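Local coordinates for protein acetyl-CoA acetyltransferase (Mycobacterium smegmatis, PDB 4EGV) that is a monomeric thiolase-like protein of type 1 that probably has acyltransferase activity and carries an additional C-terminal domain, at residues A222-V227 and G366-G371; Q271-L276 and G380-M385; G298-K303 and V323-R328; R66-V71 and I101-A106. All blocks are in the same frame, centred on the assembly; numbering follows the deposited sequence.

Interaction 1 (A222-V227 and G366-G371); sequences APFSKV and GLTLTG
An ST turn, extended to an ST motif, shapes the loop that meets helix 210-230 in this thiolase-fold protein, and one threonine both folds the loop and makes the contact. With chi1 at -171°, Thr368 holds OG1 anti to its own backbone N, where it accepts from Thr370 N (3.3 Å) and, more straightly, from Gly371 N (3.0 Å from Thr368 OG1). The same rotation sends CG2 into the crowded position between the backbone N and the carbonyl carbon, and so over one face of the Phe224 ring. This is a CH-pi contact: the methyl lies 4.1 Å from the ring centroid, 18° off the normal and shifted toward the rim. Phe224 meets it with CG beside its backbone N, and its CZ reaches Leu367 CB obliquely at 3.9 Å. Asp341 accepts from Leu369 N, Phe375 of helix 373-376 touches Phe224, and Tyr383 of helix 383-397 packs on Thr368, so the loop is held from several parts of the fold. Val227 completes the buried contact beside the turn. Its CG1, anti to the backbone N, touches Thr368 CG2 and comes 3.7 Å from Gly371 N.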
loop_
_atom_site.group_PDB
_atom_site.type_symbol
_atom_site.label_atom_id
_atom_site.label_comp_id
_atom_site.label_asym_id
_atom_site.label_seq_id
_atom_site.Cartn_x
_atom_site.Cartn_y
_atom_site.Cartn_z
ATOM N N ALA A 222 -0.266 4.851 -16.638
ATOM C CA ALA A 222 0.323 5.985 -17.378
ATOM C C ALA A 222 -0.000 7.342 -16.739
ATOM O O ALA A 222 0.907 8.176 -16.581
ATOM C CB ALA A 222 -0.023 5.951 -18.849
ATOM N N PRO A 223 -1.279 7.560 -16.343
ATOM C CA PRO A 223 -1.636 8.757 -15.590
ATOM C C PRO A 223 -0.871 8.916 -14.263
ATOM O O PRO A 223 -0.596 10.038 -13.853
ATOM C CB PRO A 223 -3.131 8.561 -15.312
ATOM C CG PRO A 223 -3.598 7.644 -16.322
ATOM C CD PRO A 223 -2.478 6.776 -16.704
ATOM N N PHE A 224 -0.562 7.799 -13.607
ATOM C CA PHE A 224 0.385 7.755 -12.478
ATOM C C PHE A 224 1.784 8.348 -12.760
ATOM O O PHE A 224 2.239 9.227 -12.030
ATOM C CB PHE A 224 0.526 6.328 -11.968
ATOM C CG PHE A 224 -0.605 5.885 -11.132
ATOM C CD1 PHE A 224 -0.412 5.559 -9.805
ATOM C CD2 PHE A 224 -1.867 5.804 -11.649
ATOM C CE1 PHE A 224 -1.478 5.152 -9.009
ATOM C CE2 PHE A 224 -2.929 5.412 -10.858
ATOM C CZ PHE A 224 -2.738 5.079 -9.554
ATOM N N SER A 225 2.440 7.887 -13.823
ATOM C CA SER A 225 3.790 8.329 -14.108
ATOM C C SER A 225 3.838 9.766 -14.566
ATOM O O SER A 225 4.866 10.416 -14.431
ATOM C CB SER A 225 4.556 7.390 -15.064
ATOM O OG SER A 225 4.078 7.445 -16.381
ATOM N N LYS A 226 2.714 10.277 -15.067
ATOM C CA LYS A 226 2.632 11.674 -15.424
ATOM C C LYS A 226 2.642 12.580 -14.200
ATOM O O LYS A 226 3.403 13.548 -14.145
ATOM C CB LYS A 226 1.400 11.944 -16.261
ATOM C CG LYS A 226 1.306 13.413 -16.636
ATOM C CD LYS A 226 0.349 13.738 -17.790
ATOM C CE LYS A 226 -1.019 14.216 -17.278
ATOM N NZ LYS A 226 -1.902 13.069 -17.013
ATOM N N VAL A 227 1.789 12.266 -13.225
ATOM C CA VAL A 227 1.783 12.944 -11.939
ATOM C C VAL A 227 3.156 12.824 -11.272
ATOM O O VAL A 227 3.632 13.752 -10.672
ATOM C CB VAL A 227 0.659 12.379 -11.020
ATOM C CG1 VAL A 227 0.847 12.777 -9.547
ATOM C CG2 VAL A 227 -0.710 12.796 -11.523
ATOM N N GLY A 366 -8.301 11.730 -10.269
ATOM C CA GLY A 366 -7.005 11.093 -10.226
ATOM C C GLY A 366 -6.967 10.063 -9.121
ATOM O O GLY A 366 -7.651 10.192 -8.122
ATOM N N LEU A 367 -6.157 9.038 -9.265
ATOM C CA LEU A 367 -6.015 8.043 -8.179
ATOM C C LEU A 367 -4.726 8.165 -7.351
ATOM O O LEU A 367 -4.504 7.398 -6.441
ATOM C CB LEU A 367 -6.175 6.622 -8.721
ATOM C CG LEU A 367 -7.412 6.416 -9.589
ATOM C CD1 LEU A 367 -7.294 5.100 -10.292
ATOM C CD2 LEU A 367 -8.663 6.468 -8.728
ATOM N N THR A 368 -3.906 9.158 -7.659
ATOM C CA THR A 368 -2.658 9.388 -6.933
ATOM C C THR A 368 -2.355 10.867 -6.709
ATOM O O THR A 368 -2.706 11.728 -7.483
ATOM C CB THR A 368 -1.452 8.672 -7.613
ATOM O OG1 THR A 368 -0.320 8.746 -6.759
ATOM C CG2 THR A 368 -1.120 9.293 -8.978
ATOM N N LEU A 369 -1.717 11.145 -5.610
ATOM C CA LEU A 369 -1.313 12.476 -5.324
ATOM C C LEU A 369 0.193 12.606 -5.472
ATOM O O LEU A 369 0.717 13.676 -5.601
ATOM C CB LEU A 369 -1.693 12.789 -3.893
ATOM C CG LEU A 369 -3.146 13.095 -3.656
ATOM C CD1 LEU A 369 -3.399 13.180 -2.154
ATOM C CD2 LEU A 369 -3.473 14.392 -4.348
ATOM N N THR A 370 0.865 11.478 -5.441
ATOM C CA THR A 370 2.285 11.416 -5.349
ATOM C C THR A 370 2.897 11.048 -6.706
ATOM O O THR A 370 3.913 11.585 -7.128
ATOM C CB THR A 370 2.635 10.378 -4.277
ATOM O OG1 THR A 370 2.412 10.937 -2.986
ATOM C CG2 THR A 370 4.035 10.013 -4.361
ATOM N N GLY A 371 2.257 10.137 -7.365
ATOM C CA GLY A 371 2.795 9.612 -8.567
ATOM C C GLY A 371 2.874 8.128 -8.475
ATOM O O GLY A 371 3.023 7.496 -9.454
#

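Interaction 2 (Q271-L276 and G380-M385); sequences QGAALL and GNNYSM
Gly380 opens the segment with its carbonyl oxygen hydrogen-bonded to Tyr343 OH, well before the chain comes up to strand 271-279. Asn382 is the first residue to reach the strand. Its CB points toward the strand, and with CG anti to the backbone N (chi1 -160°) Asn382 ND2 lies 4.0 Å from Ala273 CB. At the other end of the amide, Asn382 OD1 is hydrogen-bonded to the hydroxyl of Thr74. Tyr383 starts out away from the strand, and its OH is hydrogen-bonded to Asp341 instead. Met385, present as selenomethionine, carries most of the contact from the first turn of the helix, where its N is hydrogen-bonded to Asn382 O at 3.3 Å. CG stands anti to the backbone N, chi1 -170°, and becomes the hub of the apolar packing: it lies 3.6 Å from Ala273 CB and 4.0 Å from Leu275 CG. Leu275, its CG turned beside the backbone N, runs past Met385 in the opposite direction, so the two chains lie alongside each other. Strand 271-279 is itself hydrogen-bonded between strands 136-143 and 20-29, and Met385 also touches Ile139 of the former. Helix 383-397 thus rests on this part of the sheet, consistent with the central helical layer of the thiolase fold.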
loop_
_atom_site.group_PDB
_atom_site.type_symbol
_atom_site.label_atom_id
_atom_site.label_comp_id
_atom_site.label_asym_id
_atom_site.label_seq_id
_atom_site.Cartn_x
_atom_site.Cartn_y
_atom_site.Cartn_z
ATOM N N GLN A 271 14.908 9.096 0.583
ATOM C CA GLN A 271 13.766 9.948 0.912
ATOM C C GLN A 271 13.231 9.745 2.331
ATOM O O GLN A 271 13.179 8.622 2.832
ATOM C CB GLN A 271 12.638 9.742 -0.104
ATOM C CG GLN A 271 12.457 8.298 -0.545
ATOM C CD GLN A 271 11.219 8.102 -1.398
ATOM O OE1 GLN A 271 10.289 7.396 -1.009
ATOM N NE2 GLN A 271 11.203 8.727 -2.570
ATOM N N GLY A 272 12.829 10.843 2.967
ATOM C CA GLY A 272 12.213 10.793 4.277
ATOM C C GLY A 272 10.896 11.513 4.284
ATOM O O GLY A 272 10.675 12.409 3.492
ATOM N N ALA A 273 10.006 11.092 5.167
ATOM C CA ALA A 273 8.750 11.772 5.396
ATOM C C ALA A 273 8.428 11.796 6.905
ATOM O O ALA A 273 8.779 10.873 7.598
ATOM C CB ALA A 273 7.659 11.117 4.568
ATOM N N ALA A 274 7.785 12.854 7.404
ATOM C CA ALA A 274 7.374 12.967 8.794
ATOM C C ALA A 274 6.010 13.619 8.929
ATOM O O ALA A 274 5.648 14.472 8.135
ATOM C CB ALA A 274 8.397 13.722 9.569
ATOM N N LEU A 275 5.245 13.197 9.929
ATOM C CA LEU A 275 3.985 13.853 10.271
ATOM C C LEU A 275 3.929 14.324 11.719
ATOM O O LEU A 275 4.196 13.592 12.630
ATOM C CB LEU A 275 2.773 12.934 9.987
ATOM C CG LEU A 275 2.718 12.164 8.657
ATOM C CD1 LEU A 275 1.742 11.003 8.709
ATOM C CD2 LEU A 275 2.427 13.088 7.491
ATOM N N LEU A 276 3.549 15.560 11.918
ATOM C CA LEU A 276 3.388 16.086 13.235
ATOM C C LEU A 276 1.919 16.254 13.574
ATOM O O LEU A 276 1.198 16.910 12.882
ATOM C CB LEU A 276 4.135 17.404 13.328
ATOM C CG LEU A 276 4.267 18.180 14.644
ATOM C CD1 LEU A 276 4.924 17.388 15.831
ATOM C CD2 LEU A 276 4.976 19.478 14.311
ATOM N N GLY A 380 8.567 0.597 -1.021
ATOM C CA GLY A 380 7.189 0.331 -0.722
ATOM C C GLY A 380 6.741 0.495 0.709
ATOM O O GLY A 380 5.553 0.690 0.959
ATOM N N ASN A 381 7.674 0.448 1.641
ATOM C CA ASN A 381 7.308 0.485 3.032
ATOM C C ASN A 381 6.820 1.829 3.619
ATOM O O ASN A 381 5.828 1.883 4.356
ATOM C CB ASN A 381 8.400 -0.120 3.891
ATOM C CG ASN A 381 7.822 -0.896 5.026
ATOM O OD1 ASN A 381 7.708 -0.387 6.152
ATOM N ND2 ASN A 381 7.375 -2.120 4.731
ATOM N N ASN A 382 7.526 2.901 3.292
ATOM C CA ASN A 382 7.203 4.222 3.794
ATOM C C ASN A 382 6.489 5.129 2.772
ATOM O O ASN A 382 6.324 6.310 2.983
ATOM C CB ASN A 382 8.469 4.891 4.355
ATOM C CG ASN A 382 8.143 5.990 5.296
ATOM O OD1 ASN A 382 7.480 5.762 6.297
ATOM N ND2 ASN A 382 8.546 7.200 4.966
ATOM N N TYR A 383 6.043 4.556 1.674
ATOM C CA TYR A 383 5.397 5.325 0.624
ATOM C C TYR A 383 4.188 6.150 1.059
ATOM O O TYR A 383 4.106 7.322 0.740
ATOM C CB TYR A 383 4.982 4.432 -0.534
ATOM C CG TYR A 383 4.064 5.187 -1.466
ATOM C CD1 TYR A 383 4.589 6.063 -2.431
ATOM C CD2 TYR A 383 2.669 5.082 -1.350
ATOM C CE1 TYR A 383 3.784 6.764 -3.239
ATOM C CE2 TYR A 383 1.853 5.805 -2.178
ATOM C CZ TYR A 383 2.420 6.642 -3.115
ATOM O OH TYR A 383 1.629 7.356 -3.965
ATOM N N SER A 384 3.245 5.550 1.774
ATOM C CA SER A 384 2.021 6.260 2.166
ATOM C C SER A 384 2.228 7.465 3.068
ATOM O O SER A 384 1.313 8.215 3.311
ATOM C CB SER A 384 0.968 5.317 2.787
ATOM O OG SER A 384 0.130 4.738 1.804
HETATM N N MSE A 385 3.408 7.682 3.585
HETATM C CA MSE A 385 3.566 8.853 4.396
HETATM C C MSE A 385 3.771 10.094 3.559
HETATM O O MSE A 385 3.466 11.199 3.994
HETATM C CB MSE A 385 4.741 8.687 5.295
HETATM C CG MSE A 385 4.789 9.751 6.310
HETATM SE SE MSE A 385 5.575 8.983 7.781
HETATM C CE MSE A 385 7.310 8.534 7.114
#

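Interaction 3 (G298-K303 and V323-R328); sequences GHADMK and VNEALR
Packing is closest where backbone meets backbone, at the Gly298 end of the strand segment. With no side chain in the way, Gly298 CA comes 3.4 Å from Ala326 O in a CA-H...O contact, and His299 O lies 3.7 Å from Ala326 CA. Ala326 CB in turn settles over the strand, 3.8 Å from His299 N. One residue on, Ala300 CB is directed at the helix and abuts Glu325 CG at 3.8 Å, while the His299 side chain starts out away from it, stacks on Trp427 and touches helix 117-130. The two axes approach to 5.9 Å and run nearly antiparallel, at 150°. Strand 294-303 leads through helix 317-330 to the parallel strand 337-342, a beta-alpha-beta crossover in the second half of the thiolase fold, with strands 414-421 and 402-409 lying between its two strands. Looser is the approach of Ala300 CB to Ala326 CB, at 4.4 Å. The Arg328 side is the more polar, solvent-facing one. Glu325 has CG anti to its backbone N and then bends at chi2, 68°, swinging its carboxylate round to exposed Arg328. That guanidinium grips it side-on: NE meets OE1 from above the carboxylate plane, whereas NH2 reaches the syn lone pair of Glu325 OE2 at 3.2 Å. Asn431 N is a second donor to OE2.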
loop_
_atom_site.group_PDB
_atom_site.type_symbol
_atom_site.label_atom_id
_atom_site.label_comp_id
_atom_site.label_asym_id
_atom_site.label_seq_id
_atom_site.Cartn_x
_atom_site.Cartn_y
_atom_site.Cartn_z
ATOM N N GLY A 298 -11.973 10.365 8.599
ATOM C CA GLY A 298 -12.297 8.956 8.538
ATOM C C GLY A 298 -11.101 8.058 8.593
ATOM O O GLY A 298 -9.995 8.442 8.262
ATOM N N HIS A 299 -11.340 6.835 9.020
ATOM C CA HIS A 299 -10.269 5.878 9.142
ATOM C C HIS A 299 -10.834 4.491 9.250
ATOM O O HIS A 299 -11.943 4.346 9.696
ATOM C CB HIS A 299 -9.425 6.204 10.364
ATOM C CG HIS A 299 -10.209 6.786 11.502
ATOM N ND1 HIS A 299 -10.735 6.020 12.520
ATOM C CD2 HIS A 299 -10.548 8.065 11.784
ATOM C CE1 HIS A 299 -11.365 6.805 13.372
ATOM N NE2 HIS A 299 -11.279 8.047 12.941
ATOM N N ALA A 300 -10.080 3.494 8.791
ATOM C CA ALA A 300 -10.331 2.081 9.070
ATOM C C ALA A 300 -9.057 1.273 8.820
ATOM O O ALA A 300 -8.216 1.682 8.051
ATOM C CB ALA A 300 -11.492 1.555 8.268
ATOM N N ASP A 301 -8.908 0.157 9.522
ATOM C CA ASP A 301 -7.811 -0.776 9.320
ATOM C C ASP A 301 -8.362 -2.209 9.126
ATOM O O ASP A 301 -9.004 -2.762 10.007
ATOM C CB ASP A 301 -6.788 -0.738 10.484
ATOM C CG ASP A 301 -6.341 0.696 10.881
ATOM O OD1 ASP A 301 -5.746 1.436 10.055
ATOM O OD2 ASP A 301 -6.557 1.083 12.051
HETATM N N MSE A 302 -8.098 -2.800 7.970
HETATM C CA MSE A 302 -8.543 -4.148 7.703
HETATM C C MSE A 302 -7.420 -5.111 7.386
HETATM O O MSE A 302 -6.321 -4.703 7.092
HETATM C CB MSE A 302 -9.586 -4.147 6.594
HETATM C CG MSE A 302 -10.921 -3.492 6.995
HETATM SE SE MSE A 302 -11.911 -4.389 8.435
HETATM C CE MSE A 302 -12.150 -6.176 7.645
ATOM N N LYS A 303 -7.709 -6.404 7.470
ATOM C CA LYS A 303 -6.719 -7.455 7.249
ATOM C C LYS A 303 -7.329 -8.670 6.561
ATOM O O LYS A 303 -8.404 -9.089 6.934
ATOM C CB LYS A 303 -6.109 -7.867 8.584
ATOM C CG LYS A 303 -5.181 -9.079 8.513
ATOM C CD LYS A 303 -4.776 -9.565 9.899
ATOM C CE LYS A 303 -4.029 -8.416 10.612
ATOM N NZ LYS A 303 -4.167 -8.355 12.095
ATOM N N VAL A 323 -12.183 0.984 3.037
ATOM C CA VAL A 323 -12.547 2.205 2.335
ATOM C C VAL A 323 -13.957 2.666 2.677
ATOM O O VAL A 323 -14.162 3.819 2.985
ATOM C CB VAL A 323 -12.389 2.060 0.820
ATOM C CG1 VAL A 323 -13.113 3.163 0.077
ATOM C CG2 VAL A 323 -10.914 2.066 0.434
ATOM N N ASN A 324 -14.913 1.753 2.651
ATOM C CA ASN A 324 -16.296 2.094 2.925
ATOM C C ASN A 324 -16.575 2.502 4.356
ATOM O O ASN A 324 -17.361 3.411 4.584
ATOM C CB ASN A 324 -17.238 0.975 2.498
ATOM C CG ASN A 324 -17.530 0.993 1.012
ATOM O OD1 ASN A 324 -17.505 2.056 0.383
ATOM N ND2 ASN A 324 -17.798 -0.185 0.440
ATOM N N GLU A 325 -15.934 1.836 5.312
ATOM C CA GLU A 325 -16.025 2.193 6.724
ATOM C C GLU A 325 -15.388 3.565 7.025
ATOM O O GLU A 325 -15.913 4.347 7.829
ATOM C CB GLU A 325 -15.432 1.080 7.591
ATOM C CG GLU A 325 -15.190 1.411 9.071
ATOM C CD GLU A 325 -16.470 1.616 9.874
ATOM O OE1 GLU A 325 -17.554 1.290 9.376
ATOM O OE2 GLU A 325 -16.385 2.103 11.011
ATOM N N ALA A 326 -14.273 3.869 6.368
ATOM C CA ALA A 326 -13.630 5.158 6.493
ATOM C C ALA A 326 -14.476 6.264 5.933
ATOM O O ALA A 326 -14.416 7.364 6.415
ATOM C CB ALA A 326 -12.346 5.135 5.806
ATOM N N LEU A 327 -15.244 5.963 4.891
ATOM C CA LEU A 327 -16.215 6.866 4.315
ATOM C C LEU A 327 -17.357 7.157 5.285
ATOM O O LEU A 327 -17.753 8.294 5.459
ATOM C CB LEU A 327 -16.754 6.280 3.013
ATOM C CG LEU A 327 -16.492 6.879 1.625
ATOM C CD1 LEU A 327 -15.351 7.857 1.609
ATOM C CD2 LEU A 327 -16.244 5.803 0.599
ATOM N N ARG A 328 -17.874 6.114 5.918
ATOM C CA ARG A 328 -18.913 6.272 6.922
ATOM C C ARG A 328 -18.496 7.198 8.094
ATOM O O ARG A 328 -19.106 8.241 8.297
ATOM C CB ARG A 328 -19.403 4.904 7.417
ATOM C CG ARG A 328 -20.708 4.972 8.182
ATOM C CD ARG A 328 -20.995 3.678 8.922
ATOM N NE ARG A 328 -20.000 3.378 9.946
ATOM C CZ ARG A 328 -20.043 3.800 11.207
ATOM N NH1 ARG A 328 -21.038 4.538 11.635
ATOM N NH2 ARG A 328 -19.085 3.473 12.051
#

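Interaction 4 (R66-V71 and I101-A106); sequences RAIDTV and IGADPA
No aromatic ring takes part; the flat groups that meet are peptide units, set against the puckered ring of Pro105. Two successive carbonyl oxygens converge on one corner of that ring: Pro105 CB lies 3.4 Å from Ile68 O and equally far from Asp69 O. Asp69 CB points away from 101-106, and its OD2 accepts from Val136 N. A water bridges the segments nearby, donating to Ile68 O and accepting from Asp104 N, each bond 2.7 Å, so the two backbone groups are linked through the water. Beyond CB, the proline presses CG against both methyls of Val71, the closer being CG1 at 4.0 Å. Val71 can offer the pair because chi1 of -61° sets CG1 beside its backbone N and CG2 in the crowded place between N and carbonyl carbon. Ile68 builds the apolar wing of the contact: its extended CG1 branch brings CD1 to 4.2 Å from Ile101 CD1, the two chains crossing at about a right angle, and to 4.4 Å from Ala103 CB. Gly102, with positive phi, ends helix 93-101 in a Schellman motif and turns the chain toward strand 107-110. Strands 70-73 and 107-110 are parallel neighbours joined through that helix, and the arrangement is that of a beta-alpha-beta crossover.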
loop_
_atom_site.group_PDB
_atom_site.type_symbol
_atom_site.label_atom_id
_atom_site.label_comp_id
_atom_site.label_asym_id
_atom_site.label_seq_id
_atom_site.Cartn_x
_atom_site.Cartn_y
_atom_site.Cartn_z
ATOM N N ARG A 66 10.413 20.233 22.143
ATOM C CA ARG A 66 10.398 19.961 23.588
ATOM C C ARG A 66 9.050 19.417 24.073
ATOM O O ARG A 66 8.992 18.765 25.104
ATOM C CB ARG A 66 10.848 21.182 24.413
ATOM C CG ARG A 66 12.373 21.371 24.448
ATOM C CD ARG A 66 12.854 22.555 25.351
ATOM N NE ARG A 66 12.159 23.839 25.110
ATOM C CZ ARG A 66 12.557 24.814 24.283
ATOM N NH1 ARG A 66 13.668 24.714 23.579
ATOM N NH2 ARG A 66 11.826 25.905 24.161
ATOM N N ALA A 67 7.985 19.653 23.305
ATOM C CA ALA A 67 6.655 19.250 23.700
ATOM C C ALA A 67 6.265 17.848 23.213
ATOM O O ALA A 67 5.261 17.289 23.665
ATOM C CB ALA A 67 5.614 20.299 23.240
ATOM N N ILE A 68 7.038 17.301 22.280
ATOM C CA ILE A 68 6.792 15.950 21.764
ATOM C C ILE A 68 6.935 14.853 22.851
ATOM O O ILE A 68 7.997 14.687 23.445
ATOM C CB ILE A 68 7.695 15.594 20.528
ATOM C CG1 ILE A 68 7.390 16.496 19.350
ATOM C CG2 ILE A 68 7.506 14.144 20.107
ATOM C CD1 ILE A 68 8.462 16.515 18.289
ATOM N N ASP A 69 5.859 14.109 23.071
ATOM C CA ASP A 69 5.849 13.061 24.048
ATOM C C ASP A 69 6.014 11.639 23.460
ATOM O O ASP A 69 6.421 10.706 24.177
ATOM C CB ASP A 69 4.644 13.190 25.015
ATOM C CG ASP A 69 3.242 13.218 24.298
ATOM O OD1 ASP A 69 2.792 12.224 23.662
ATOM O OD2 ASP A 69 2.548 14.254 24.417
ATOM N N THR A 70 5.715 11.470 22.165
ATOM C CA THR A 70 5.926 10.189 21.502
ATOM C C THR A 70 6.482 10.361 20.117
ATOM O O THR A 70 6.021 11.214 19.380
ATOM C CB THR A 70 4.639 9.386 21.380
ATOM O OG1 THR A 70 3.984 9.407 22.637
ATOM C CG2 THR A 70 4.949 7.944 21.001
ATOM N N VAL A 71 7.482 9.540 19.802
ATOM C CA VAL A 71 7.961 9.361 18.449
ATOM C C VAL A 71 7.723 7.936 17.982
ATOM O O VAL A 71 7.845 6.969 18.731
ATOM C CB VAL A 71 9.431 9.756 18.228
ATOM C CG1 VAL A 71 9.616 11.191 18.542
ATOM C CG2 VAL A 71 10.362 8.927 19.045
ATOM N N ILE A 101 16.588 16.439 16.460
ATOM C CA ILE A 101 15.638 17.543 16.343
ATOM C C ILE A 101 15.397 18.296 17.662
ATOM O O ILE A 101 14.674 19.266 17.681
ATOM C CB ILE A 101 14.293 17.058 15.723
ATOM C CG1 ILE A 101 13.589 16.081 16.652
ATOM C CG2 ILE A 101 14.507 16.439 14.364
ATOM C CD1 ILE A 101 12.161 15.969 16.428
ATOM N N GLY A 102 15.985 17.844 18.760
ATOM C CA GLY A 102 15.855 18.529 20.045
ATOM C C GLY A 102 14.693 18.064 20.891
ATOM O O GLY A 102 14.210 18.795 21.714
ATOM N N ALA A 103 14.247 16.835 20.671
ATOM C CA ALA A 103 13.137 16.227 21.409
ATOM C C ALA A 103 13.664 15.256 22.459
ATOM O O ALA A 103 14.738 14.659 22.278
ATOM C CB ALA A 103 12.163 15.498 20.450
ATOM N N ASP A 104 12.926 15.116 23.561
ATOM C CA ASP A 104 13.218 14.072 24.555
ATOM C C ASP A 104 11.901 13.421 25.050
ATOM O O ASP A 104 11.412 13.726 26.148
ATOM C CB ASP A 104 14.088 14.617 25.703
ATOM C CG ASP A 104 14.571 13.490 26.673
ATOM O OD1 ASP A 104 14.872 12.368 26.195
ATOM O OD2 ASP A 104 14.639 13.727 27.919
ATOM N N PRO A 105 11.320 12.543 24.213
ATOM C CA PRO A 105 9.961 12.085 24.430
ATOM C C PRO A 105 9.923 10.908 25.348
ATOM O O PRO A 105 10.867 10.120 25.369
ATOM C CB PRO A 105 9.512 11.670 23.050
ATOM C CG PRO A 105 10.731 11.249 22.363
ATOM C CD PRO A 105 11.889 12.014 22.960
ATOM N N ALA A 106 8.843 10.781 26.107
ATOM C CA ALA A 106 8.686 9.662 27.012
ATOM C C ALA A 106 8.577 8.310 26.228
ATOM O O ALA A 106 9.183 7.336 26.618
ATOM C CB ALA A 106 7.492 9.904 27.997
HETATM O O HOH W 1 10.395 15.984 23.339
#

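In the fold
Interactions 2, 3 and 4 all reach the large mixed sheet, yet at different depths. Interaction 2 is core, with the start of a helix packed on a strand and apolar atoms doing the work; interaction 3 is also buried, but its close backbone approach borders a salt bridge between buried Glu325 and exposed Arg328. Interaction 4 lies farthest out, about 28 Å from the centre of the chain, and is only partly buried, which suits its bridging water. Interaction 1 is buried as well, but pairs a helix with a loop, through an aromatic face. It touches interaction 2 directly, Thr370 CB lying 3.2 Å from Tyr383 OH, and their segments alternate along the chain, whereas interaction 3 is nested within both loops.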